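Local coordinates for periplasmic binding protein (Agrobacterium tumefaciens str. B6, PDB 5L9G) that binds the opine mannopine in the periplasm, probably delivering it to an ABC transporter for uptake into the bacterial cell, at residues Ala82-Ala87 against Gly91-Leu96. Residues are numbered along the deposited sequence; the frame is centred on the assembly and turned at random.
Sequences ADEPQA and GVLEKL. With MO0 (mannopine), chain C.
Ala87 and Leu93 meet through their side chains: the methyl CB of Ala87 sits 3.9 Å from Leu93 CG and equally near CD1, so it lies against the CG-CD1 bond, touching branch point and methyl alike. Leu93 keeps CG beside its backbone N (chi1 -53°) and against Ala87; CD1 reaches on to 4.1 Å from both Glu84 O and Glu84 CG, with the two side chains crossing at a slant. Glu84 thus gives Leu93 its aliphatic part, while its carboxylate OE1 forms a salt bridge with Lys88. The polar link is the backbone bond from Val92 N to Ala87 O, 3.0 Å long and nearly straight at 161°. Gly91 N is also near that oxygen but is not aimed well enough to bond. Val92 CB, 3.4 Å from Ala87 O, covers the same carbonyl. Further out, Leu93 also packs on Ile77 and Ile79 of strand 76-80 and on Ala255 of strand 240-256, tying the turn to the sheet. At the other end of the short helix, Asp83 OD2 accepts a 2.9 Å hydrogen bond from OAB of mannopine, and Gln86 NE2 donates to OD1 on its anti side, well out of the carboxylate plane, which probably helps to orient Asp83 toward the sugar-alcohol end. Positive phi at Gly91 (69°), the 6→1 bond from Val92 N to Ala87 O and the apolar contact across it (Ala87 CB to Val92 CB, 4.4 Å) identify a Schellman motif closing helix 84-89, whose opposite end borders the mannopine pocket of this periplasmic solute-binding fold.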
loop_
_atom_site.group_PDB
_atom_site.type_symbol
_atom_site.label_atom_id
_atom_site.label_comp_id
_atom_site.label_asym_id
_atom_site.label_seq_id
_atom_site.Cartn_x
_atom_site.Cartn_y
_atom_site.Cartn_z
ATOM N N ALA A 82 7.094 -4.398 -0.511
ATOM C CA ALA A 82 7.949 -4.352 -1.702
ATOM C C ALA A 82 9.027 -3.270 -1.635
ATOM O O ALA A 82 9.919 -3.271 -2.482
ATOM C CB ALA A 82 7.106 -4.238 -2.971
ATOM N N ASP A 83 8.970 -2.353 -0.626
ATOM C CA ASP A 83 10.052 -1.376 -0.424
ATOM C C ASP A 83 11.073 -1.927 0.571
ATOM O O ASP A 83 12.187 -1.407 0.649
ATOM C CB ASP A 83 9.511 -0.022 0.094
ATOM C CG ASP A 83 9.070 0.913 -1.010
ATOM O OD1 ASP A 83 9.607 0.802 -2.137
ATOM O OD2 ASP A 83 8.200 1.760 -0.746
ATOM N N GLU A 84 10.690 -2.968 1.339
ATOM C CA GLU A 84 11.557 -3.588 2.343
ATOM C C GLU A 84 12.906 -4.085 1.751
ATOM O O GLU A 84 13.940 -3.754 2.334
ATOM C CB GLU A 84 10.808 -4.693 3.122
ATOM C CG GLU A 84 11.625 -5.321 4.246
ATOM C CD GLU A 84 12.467 -6.544 3.907
ATOM O OE1 GLU A 84 13.324 -6.882 4.748
ATOM O OE2 GLU A 84 12.242 -7.201 2.864
ATOM N N PRO A 85 12.953 -4.808 0.604
ATOM C CA PRO A 85 14.267 -5.248 0.091
ATOM C C PRO A 85 15.239 -4.105 -0.224
ATOM O O PRO A 85 16.385 -4.164 0.225
ATOM C CB PRO A 85 13.910 -6.083 -1.142
ATOM C CG PRO A 85 12.479 -6.516 -0.923
ATOM C CD PRO A 85 11.849 -5.335 -0.234
ATOM N N GLN A 86 14.785 -3.051 -0.943
ATOM C CA GLN A 86 15.667 -1.924 -1.285
ATOM C C GLN A 86 16.052 -1.075 -0.061
ATOM O O GLN A 86 17.184 -0.584 -0.009
ATOM C CB GLN A 86 15.108 -1.067 -2.436
ATOM C CG GLN A 86 13.814 -0.291 -2.154
ATOM C CD GLN A 86 13.392 0.534 -3.348
ATOM O OE1 GLN A 86 14.217 1.053 -4.117
ATOM N NE2 GLN A 86 12.096 0.639 -3.552
ATOM N N ALA A 87 15.137 -0.937 0.931
ATOM C CA ALA A 87 15.428 -0.204 2.175
ATOM C C ALA A 87 16.482 -0.963 2.989
ATOM O O ALA A 87 17.449 -0.352 3.461
ATOM C CB ALA A 87 14.156 -0.012 2.992
ATOM N N GLY A 91 20.778 -0.038 3.800
ATOM C CA GLY A 91 21.147 0.076 5.209
ATOM C C GLY A 91 20.258 1.021 5.994
ATOM O O GLY A 91 20.718 1.668 6.938
ATOM N N VAL A 92 18.972 1.097 5.620
ATOM C CA VAL A 92 17.993 1.995 6.246
ATOM C C VAL A 92 17.260 1.319 7.424
ATOM O O VAL A 92 16.715 2.011 8.287
ATOM C CB VAL A 92 17.026 2.567 5.161
ATOM C CG1 VAL A 92 15.949 3.481 5.751
ATOM C CG2 VAL A 92 17.818 3.311 4.096
ATOM N N LEU A 93 17.296 -0.022 7.489
ATOM C CA LEU A 93 16.526 -0.756 8.496
ATOM C C LEU A 93 17.339 -1.478 9.556
ATOM O O LEU A 93 18.358 -2.097 9.248
ATOM C CB LEU A 93 15.588 -1.766 7.784
ATOM C CG LEU A 93 14.662 -1.220 6.676
ATOM C CD1 LEU A 93 13.740 -2.314 6.143
ATOM C CD2 LEU A 93 13.799 -0.020 7.184
ATOM N N GLU A 94 16.860 -1.422 10.811
ATOM C CA GLU A 94 17.429 -2.164 11.931
ATOM C C GLU A 94 16.958 -3.608 11.791
ATOM O O GLU A 94 15.824 -3.831 11.346
ATOM C CB GLU A 94 16.890 -1.641 13.267
ATOM C CG GLU A 94 17.585 -0.405 13.804
ATOM C CD GLU A 94 19.006 -0.543 14.325
ATOM O OE1 GLU A 94 19.647 0.511 14.537
ATOM O OE2 GLU A 94 19.479 -1.685 14.531
ATOM N N LYS A 95 17.800 -4.583 12.185
ATOM C CA LYS A 95 17.383 -5.987 12.199
ATOM C C LYS A 95 16.507 -6.137 13.450
ATOM O O LYS A 95 16.868 -5.619 14.514
ATOM C CB LYS A 95 18.594 -6.949 12.256
ATOM C CG LYS A 95 18.854 -7.673 10.942
ATOM C CD LYS A 95 19.771 -6.863 10.032
ATOM C CE LYS A 95 19.923 -7.455 8.655
ATOM N NZ LYS A 95 20.404 -6.434 7.690
ATOM N N LEU A 96 15.339 -6.764 13.317
ATOM C CA LEU A 96 14.423 -6.922 14.449
ATOM C C LEU A 96 14.826 -8.077 15.366
ATOM O O LEU A 96 15.490 -9.015 14.910
ATOM C CB LEU A 96 12.974 -7.094 13.947
ATOM C CG LEU A 96 12.398 -5.905 13.159
ATOM C CD1 LEU A 96 11.046 -6.238 12.574
ATOM C CD2 LEU A 96 12.260 -4.657 14.033
HETATM O OAB MO0 C . 6.884 2.035 1.809
HETATM C CAF MO0 C . 6.599 3.407 1.829
HETATM C CAG MO0 C . 5.219 3.741 1.291
HETATM O OAC MO0 C . 5.279 3.926 -0.081
HETATM C CAH MO0 C . 4.128 2.797 1.734
HETATM O OAM MO0 C . 4.075 2.689 3.108
HETATM C CAI MO0 C . 2.741 3.081 1.157
HETATM O OAD MO0 C . 2.278 4.334 1.559
HETATM C CAJ MO0 C . 1.765 1.976 1.448
HETATM O OAE MO0 C . 2.249 0.779 0.910
HETATM C CAK MO0 C . 0.326 2.257 0.993
HETATM N N MO0 C . -0.588 2.001 2.114
HETATM C CA MO0 C . -2.015 2.017 1.707
HETATM C C MO0 C . -2.658 3.317 2.126
HETATM O O MO0 C . -1.947 4.231 2.595
HETATM C CB MO0 C . -2.795 0.834 2.227
HETATM C CG MO0 C . -3.145 0.958 3.694
HETATM C CD MO0 C . -3.448 -0.348 4.342
HETATM O OE1 MO0 C . -4.795 -0.688 4.526
HETATM N NE2 MO0 C . -2.577 -1.140 4.737
HETATM O OXT MO0 C . -3.900 3.529 1.950
#